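Side-chain contacts in protein FkbI (Streptomyces hygroscopicus, PDB 1R2J), which binds FAD and probably acts as an acyl-ACP dehydrogenase in making the methoxymalonyl extender unit of the polyketide FK520: residues A[234-239]-A[334-339]; A[309-314]-A[338-343]. All coordinates share one frame; numbering follows the deposited sequence.

Contact 1: residues A[234-239]-A[334-339]; sequences VGILRA and ERAYRD
Ile236 lays its CG2 branch against the methyl of Ala336, with CG2 and CB 3.7 Å apart. CG2 also lies near the Ala336 CA, at 4.1 Å, so the branch rests on the base of the methyl as well as on its carbon. The torsion explains the choice of branch: CG2 stands anti to the backbone N of Ile236 and CG1 beside it (chi1 -63°). CG1 carries CD1 to the next turn of the other helix, where CD1 comes within 4.5 Å of the Asp339 CB. The two branches thus span one turn, from Ala336 to Asp339. The small alanine allows a close approach, and the CA atoms of Ile236 and Ala336 are 6.1 Å apart. Asp339 adds its aliphatic CB to this buried apolar contact; its OD1 accepts a hydrogen bond from the backbone N of Cys186. On the far side of helix 332-345, Arg338 NE bonds Glu334 OE1 almost straight (2.8 Å, 176°), and Asp20 pairs with the same arginine through NH2. The contact joins helices 219-248 and 332-345 in the C-terminal helical bundle of the acyl-CoA dehydrogenase fold.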
loop_
_atom_site.group_PDB
_atom_site.type_symbol
_atom_site.label_atom_id
_atom_site.label_comp_id
_atom_site.label_asym_id
_atom_site.label_seq_id
_atom_site.Cartn_x
_atom_site.Cartn_y
_atom_site.Cartn_z
ATOM N N VAL A 234 6.411 -7.777 5.231
ATOM C CA VAL A 234 7.386 -8.177 6.238
ATOM C C VAL A 234 6.659 -8.046 7.582
ATOM O O VAL A 234 6.841 -8.866 8.476
ATOM C CB VAL A 234 8.623 -7.247 6.244
ATOM C CG1 VAL A 234 9.544 -7.607 7.410
ATOM C CG2 VAL A 234 9.377 -7.381 4.931
ATOM N N GLY A 235 5.829 -7.007 7.706
ATOM C CA GLY A 235 5.079 -6.788 8.937
ATOM C C GLY A 235 4.107 -7.923 9.208
ATOM O O GLY A 235 3.986 -8.406 10.342
ATOM N N ILE A 236 3.418 -8.362 8.156
ATOM C CA ILE A 236 2.476 -9.459 8.283
ATOM C C ILE A 236 3.217 -10.714 8.766
ATOM O O ILE A 236 2.730 -11.436 9.643
ATOM C CB ILE A 236 1.779 -9.740 6.939
ATOM C CG1 ILE A 236 0.964 -8.502 6.525
ATOM C CG2 ILE A 236 0.888 -10.970 7.062
ATOM C CD1 ILE A 236 0.252 -8.625 5.180
ATOM N N LEU A 237 4.394 -10.966 8.199
ATOM C CA LEU A 237 5.187 -12.126 8.604
ATOM C C LEU A 237 5.603 -11.986 10.065
ATOM O O LEU A 237 5.628 -12.971 10.800
ATOM C CB LEU A 237 6.414 -12.283 7.704
ATOM C CG LEU A 237 6.088 -12.881 6.326
ATOM C CD1 LEU A 237 7.177 -12.559 5.330
ATOM C CD2 LEU A 237 5.890 -14.391 6.463
ATOM N N ARG A 238 5.919 -10.764 10.491
ATOM C CA ARG A 238 6.289 -10.527 11.892
ATOM C C ARG A 238 5.127 -10.908 12.803
ATOM O O ARG A 238 5.310 -11.608 13.803
ATOM C CB ARG A 238 6.626 -9.050 12.153
ATOM C CG ARG A 238 7.984 -8.571 11.660
ATOM C CD ARG A 238 8.226 -7.114 12.089
ATOM N NE ARG A 238 9.474 -6.571 11.548
ATOM C CZ ARG A 238 9.884 -5.315 11.709
ATOM N NH1 ARG A 238 9.146 -4.449 12.402
ATOM N NH2 ARG A 238 11.032 -4.922 11.175
ATOM N N ALA A 239 3.932 -10.435 12.467
ATOM C CA ALA A 239 2.750 -10.734 13.279
ATOM C C ALA A 239 2.452 -12.230 13.310
ATOM O O ALA A 239 2.091 -12.783 14.356
ATOM C CB ALA A 239 1.537 -9.977 12.752
ATOM N N GLU A 334 -5.908 -14.450 11.597
ATOM C CA GLU A 334 -7.120 -14.492 10.780
ATOM C C GLU A 334 -7.033 -13.443 9.671
ATOM O O GLU A 334 -7.277 -13.731 8.499
ATOM C CB GLU A 334 -8.341 -14.191 11.653
ATOM C CG GLU A 334 -9.475 -13.477 10.902
ATOM C CD GLU A 334 -10.125 -14.395 9.916
ATOM O OE1 GLU A 334 -10.742 -13.920 8.941
ATOM O OE2 GLU A 334 -10.014 -15.617 10.138
ATOM N N ARG A 335 -6.708 -12.219 10.069
ATOM C CA ARG A 335 -6.581 -11.096 9.150
ATOM C C ARG A 335 -5.368 -11.227 8.224
ATOM O O ARG A 335 -5.436 -10.858 7.049
ATOM C CB ARG A 335 -6.484 -9.786 9.941
ATOM C CG ARG A 335 -7.753 -9.436 10.701
ATOM C CD ARG A 335 -7.652 -8.082 11.387
ATOM N NE ARG A 335 -6.864 -8.113 12.620
ATOM C CZ ARG A 335 -5.595 -7.736 12.726
ATOM N NH1 ARG A 335 -4.935 -7.295 11.668
ATOM N NH2 ARG A 335 -4.991 -7.777 13.908
ATOM N N ALA A 336 -4.260 -11.740 8.753
ATOM C CA ALA A 336 -3.053 -11.918 7.949
ATOM C C ALA A 336 -3.357 -12.836 6.768
ATOM O O ALA A 336 -2.924 -12.592 5.644
ATOM C CB ALA A 336 -1.934 -12.528 8.799
ATOM N N TYR A 337 -4.109 -13.899 7.038
ATOM C CA TYR A 337 -4.462 -14.873 6.017
ATOM C C TYR A 337 -5.194 -14.198 4.844
ATOM O O TYR A 337 -4.813 -14.372 3.677
ATOM C CB TYR A 337 -5.320 -15.977 6.650
ATOM C CG TYR A 337 -5.638 -17.132 5.733
ATOM C CD1 TYR A 337 -4.617 -17.900 5.158
ATOM C CD2 TYR A 337 -6.957 -17.473 5.449
ATOM C CE1 TYR A 337 -4.910 -18.987 4.324
ATOM C CE2 TYR A 337 -7.259 -18.553 4.615
ATOM C CZ TYR A 337 -6.233 -19.303 4.058
ATOM O OH TYR A 337 -6.535 -20.356 3.227
ATOM N N ARG A 338 -6.229 -13.416 5.157
ATOM C CA ARG A 338 -6.997 -12.710 4.127
ATOM C C ARG A 338 -6.231 -11.542 3.513
ATOM O O ARG A 338 -6.313 -11.307 2.305
ATOM C CB ARG A 338 -8.321 -12.172 4.697
ATOM C CG ARG A 338 -9.410 -13.230 4.903
ATOM C CD ARG A 338 -10.721 -12.615 5.426
ATOM N NE ARG A 338 -10.593 -12.094 6.788
ATOM C CZ ARG A 338 -10.457 -10.806 7.105
ATOM N NH1 ARG A 338 -10.442 -9.872 6.154
ATOM N NH2 ARG A 338 -10.304 -10.448 8.378
ATOM N N ASP A 339 -5.495 -10.809 4.345
ATOM C CA ASP A 339 -4.746 -9.649 3.871
ATOM C C ASP A 339 -3.599 -10.022 2.946
ATOM O O ASP A 339 -3.410 -9.385 1.918
ATOM C CB ASP A 339 -4.195 -8.820 5.046
ATOM C CG ASP A 339 -5.294 -8.234 5.928
ATOM O OD1 ASP A 339 -6.466 -8.192 5.499
ATOM O OD2 ASP A 339 -4.976 -7.799 7.056
#

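Contact 2: residues A[309-314]-A[338-343]; sequences ERAAAG and RDAKLM. With FAD (flavin-adenine dinucleotide), chain B.
Ala340 turns its methyl toward helix 297-322 and meets the backbone there as well as side chains. This is close helix-to-helix packing through alanines, inside the C-terminal helical bundle of the acyl-CoA dehydrogenase fold. The CA atoms of Ala312 and Ala340 are only 4.6 Å apart. The Ala340 CB lies 3.5 Å from the Ala312 CA and 3.6 Å from the Ala312 N. It also comes within 3.7 Å of the Ala311 O. This carbon is therefore seated on the main chain between two successive residues. The methyls of Ala311 and Ala312 complete the seat, each with its CB 4.2 Å from the Ala340 CB. All the contacts are van der Waals. The Ala311 side chain also touches Cys233 and Leu237 of helix 219-248. Beside Ala312, Glu344 continues the contact one turn along helix 332-345.

Another side of helix 332-345 serves the cofactor. Leu342, a residue of the FAD pocket, can be followed outward from its backbone. Beyond CB, CG reaches the dimethylbenzene end of the flavin, near both ring methyls, with C8M the nearer. CD2 goes on to the neighbouring methyl C7M. The chi1 angle of -107° is away from a staggered value, and it places the branched end at the flavin. So the same short helix packs on its neighbour through Ala340 and borders the cofactor through Leu342. The CG to C8M distance is 3.7 Å, and the closest approach is Leu342 CD2 to FAD C7M at 3.5 Å.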
loop_
_atom_site.group_PDB
_atom_site.type_symbol
_atom_site.label_atom_id
_atom_site.label_comp_id
_atom_site.label_asym_id
_atom_site.label_seq_id
_atom_site.Cartn_x
_atom_site.Cartn_y
_atom_site.Cartn_z
ATOM N N GLU A 309 4.416 -13.323 -1.589
ATOM C CA GLU A 309 4.241 -14.769 -1.665
ATOM C C GLU A 309 4.615 -15.431 -0.337
ATOM O O GLU A 309 3.919 -16.336 0.122
ATOM C CB GLU A 309 5.066 -15.375 -2.822
ATOM C CG GLU A 309 4.480 -15.082 -4.215
ATOM C CD GLU A 309 4.803 -16.149 -5.264
ATOM O OE1 GLU A 309 3.977 -16.345 -6.185
ATOM O OE2 GLU A 309 5.872 -16.788 -5.181
ATOM N N ARG A 310 5.706 -14.981 0.276
ATOM C CA ARG A 310 6.132 -15.539 1.557
ATOM C C ARG A 310 5.140 -15.179 2.664
ATOM O O ARG A 310 4.889 -15.986 3.556
ATOM C CB ARG A 310 7.528 -15.033 1.935
ATOM C CG ARG A 310 8.653 -15.438 0.960
ATOM C CD ARG A 310 8.645 -16.941 0.660
ATOM N NE ARG A 310 8.777 -17.756 1.868
ATOM C CZ ARG A 310 8.244 -18.967 2.013
ATOM N NH1 ARG A 310 7.538 -19.508 1.025
ATOM N NH2 ARG A 310 8.420 -19.638 3.146
ATOM N N ALA A 311 4.578 -13.969 2.606
ATOM C CA ALA A 311 3.608 -13.546 3.612
ATOM C C ALA A 311 2.325 -14.386 3.518
ATOM O O ALA A 311 1.748 -14.767 4.541
ATOM C CB ALA A 311 3.277 -12.063 3.445
ATOM N N ALA A 312 1.880 -14.664 2.292
ATOM C CA ALA A 312 0.676 -15.467 2.073
ATOM C C ALA A 312 0.895 -16.887 2.590
ATOM O O ALA A 312 0.016 -17.476 3.223
ATOM C CB ALA A 312 0.327 -15.507 0.585
ATOM N N ALA A 313 2.070 -17.440 2.314
ATOM C CA ALA A 313 2.387 -18.791 2.767
ATOM C C ALA A 313 2.545 -18.780 4.289
ATOM O O ALA A 313 2.067 -19.678 4.984
ATOM C CB ALA A 313 3.667 -19.282 2.103
ATOM N N GLY A 314 3.221 -17.755 4.801
ATOM C CA GLY A 314 3.416 -17.648 6.240
ATOM C C GLY A 314 2.105 -17.551 7.004
ATOM O O GLY A 314 1.940 -18.163 8.058
ATOM N N ARG A 338 -6.229 -13.416 5.157
ATOM C CA ARG A 338 -6.997 -12.710 4.127
ATOM C C ARG A 338 -6.231 -11.542 3.513
ATOM O O ARG A 338 -6.313 -11.307 2.305
ATOM C CB ARG A 338 -8.321 -12.172 4.697
ATOM C CG ARG A 338 -9.410 -13.230 4.903
ATOM C CD ARG A 338 -10.721 -12.615 5.426
ATOM N NE ARG A 338 -10.593 -12.094 6.788
ATOM C CZ ARG A 338 -10.457 -10.806 7.105
ATOM N NH1 ARG A 338 -10.442 -9.872 6.154
ATOM N NH2 ARG A 338 -10.304 -10.448 8.378
ATOM N N ASP A 339 -5.495 -10.809 4.345
ATOM C CA ASP A 339 -4.746 -9.649 3.871
ATOM C C ASP A 339 -3.599 -10.022 2.946
ATOM O O ASP A 339 -3.410 -9.385 1.918
ATOM C CB ASP A 339 -4.195 -8.820 5.046
ATOM C CG ASP A 339 -5.294 -8.234 5.928
ATOM O OD1 ASP A 339 -6.466 -8.192 5.499
ATOM O OD2 ASP A 339 -4.976 -7.799 7.056
ATOM N N ALA A 340 -2.843 -11.054 3.314
ATOM C CA ALA A 340 -1.698 -11.499 2.523
ATOM C C ALA A 340 -2.125 -12.001 1.142
ATOM O O ALA A 340 -1.417 -11.803 0.156
ATOM C CB ALA A 340 -0.925 -12.600 3.276
ATOM N N LYS A 341 -3.281 -12.650 1.083
ATOM C CA LYS A 341 -3.795 -13.158 -0.181
ATOM C C LYS A 341 -3.944 -11.983 -1.150
ATOM O O LYS A 341 -3.548 -12.067 -2.316
ATOM C CB LYS A 341 -5.148 -13.836 0.051
ATOM C CG LYS A 341 -5.821 -14.373 -1.204
ATOM C CD LYS A 341 -4.988 -15.454 -1.876
ATOM C CE LYS A 341 -4.314 -14.925 -3.139
ATOM N NZ LYS A 341 -3.474 -15.979 -3.772
ATOM N N LEU A 342 -4.500 -10.880 -0.652
ATOM C CA LEU A 342 -4.703 -9.688 -1.471
ATOM C C LEU A 342 -3.380 -9.081 -1.947
ATOM O O LEU A 342 -3.292 -8.595 -3.071
ATOM C CB LEU A 342 -5.530 -8.656 -0.690
ATOM C CG LEU A 342 -6.990 -8.458 -1.141
ATOM C CD1 LEU A 342 -7.606 -9.779 -1.585
ATOM C CD2 LEU A 342 -7.796 -7.844 0.001
ATOM N N MET A 343 -2.352 -9.128 -1.103
ATOM C CA MET A 343 -1.044 -8.582 -1.459
ATOM C C MET A 343 -0.411 -9.313 -2.645
ATOM O O MET A 343 0.382 -8.729 -3.381
ATOM C CB MET A 343 -0.103 -8.629 -0.256
ATOM C CG MET A 343 -0.583 -7.788 0.931
ATOM S SD MET A 343 -0.874 -6.061 0.496
ATOM C CE MET A 343 -2.644 -6.097 0.146
HETATM P PA FAD B . -6.819 -9.070 -13.965
HETATM O O1A FAD B . -5.833 -7.997 -13.920
HETATM O O2A FAD B . -8.263 -9.134 -14.386
HETATM O O5B FAD B . -6.625 -10.239 -12.999
HETATM C C5B FAD B . -5.980 -11.181 -13.761
HETATM C C4B FAD B . -5.568 -12.467 -13.132
HETATM O O4B FAD B . -4.932 -12.892 -14.388
HETATM C C3B FAD B . -4.454 -12.183 -12.175
HETATM O O3B FAD B . -4.285 -13.290 -11.351
HETATM C C2B FAD B . -3.293 -11.935 -13.014
HETATM O O2B FAD B . -1.955 -12.133 -12.487
HETATM C C1B FAD B . -3.533 -12.814 -14.276
HETATM N N9A FAD B . -3.005 -12.196 -15.447
HETATM C C8A FAD B . -3.411 -11.039 -16.165
HETATM N N7A FAD B . -2.684 -10.746 -17.203
HETATM C C5A FAD B . -1.718 -11.733 -17.233
HETATM C C6A FAD B . -0.646 -11.996 -18.091
HETATM N N6A FAD B . -0.363 -11.229 -19.153
HETATM N N1A FAD B . 0.147 -13.096 -17.824
HETATM C C2A FAD B . -0.110 -13.894 -16.761
HETATM N N3A FAD B . -1.156 -13.719 -15.849
HETATM C C4A FAD B . -1.903 -12.566 -16.218
HETATM N N1 FAD B . -5.807 -0.117 -7.837
HETATM C C2 FAD B . -5.458 1.235 -7.865
HETATM O O2 FAD B . -5.315 1.859 -8.934
HETATM N N3 FAD B . -5.269 1.910 -6.667
HETATM C C4 FAD B . -5.414 1.336 -5.378
HETATM O O4 FAD B . -5.221 2.047 -4.347
HETATM C C4X FAD B . -5.780 0.009 -5.375
HETATM N N5 FAD B . -5.959 -0.593 -4.056
HETATM C C5X FAD B . -6.365 -1.943 -4.000
HETATM C C6 FAD B . -6.588 -2.605 -2.763
HETATM C C7 FAD B . -7.038 -3.955 -2.647
HETATM C C7M FAD B . -7.256 -4.582 -1.271
HETATM C C8 FAD B . -7.288 -4.677 -3.847
HETATM C C8M FAD B . -7.801 -6.105 -3.879
HETATM C C9 FAD B . -7.068 -4.090 -5.067
HETATM C C9A FAD B . -6.586 -2.735 -5.189
HETATM N N10 FAD B . -6.343 -2.051 -6.492
HETATM C C10 FAD B . -5.969 -0.706 -6.599
HETATM C "C1'" FAD B . -6.528 -2.996 -7.508
HETATM C "C2'" FAD B . -5.139 -3.774 -7.872
HETATM O "O2'" FAD B . -4.553 -2.792 -8.774
HETATM C "C3'" FAD B . -5.562 -4.882 -8.660
HETATM O "O3'" FAD B . -5.346 -6.096 -7.898
HETATM C "C4'" FAD B . -5.108 -5.381 -10.055
HETATM O "O4'" FAD B . -4.974 -4.485 -11.124
HETATM C "C5'" FAD B . -6.258 -6.255 -10.223
HETATM O "O5'" FAD B . -6.738 -6.343 -11.530
HETATM P P FAD B . -8.126 -7.170 -11.693
HETATM O O1P FAD B . -7.894 -6.158 -12.608
HETATM O O2P FAD B . -9.335 -7.518 -12.602
HETATM O O3P FAD B . -7.556 -8.197 -12.817
#

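How the contacts relate
Both contacts use helix 332-345, and their segments on it overlap at Arg338 and Asp339. Contact 1 sets this helix on helix 219-248; contact 2 sets it on helix 297-322. The three helices close up around one another, since Leu237 CD2 packs on Arg310 O at 3.5 Å. The contact centres are 7 Å apart, and both lie in the buried part of the bundle, although Ala312 in contact 2 is partly exposed. Their chemistry is apolar but differs in reach. In contact 1 a branched isoleucine bridges the wider gap, while in contact 2 alanines bring the backbones nearer. Contact 2 also includes a residue that touches FAD.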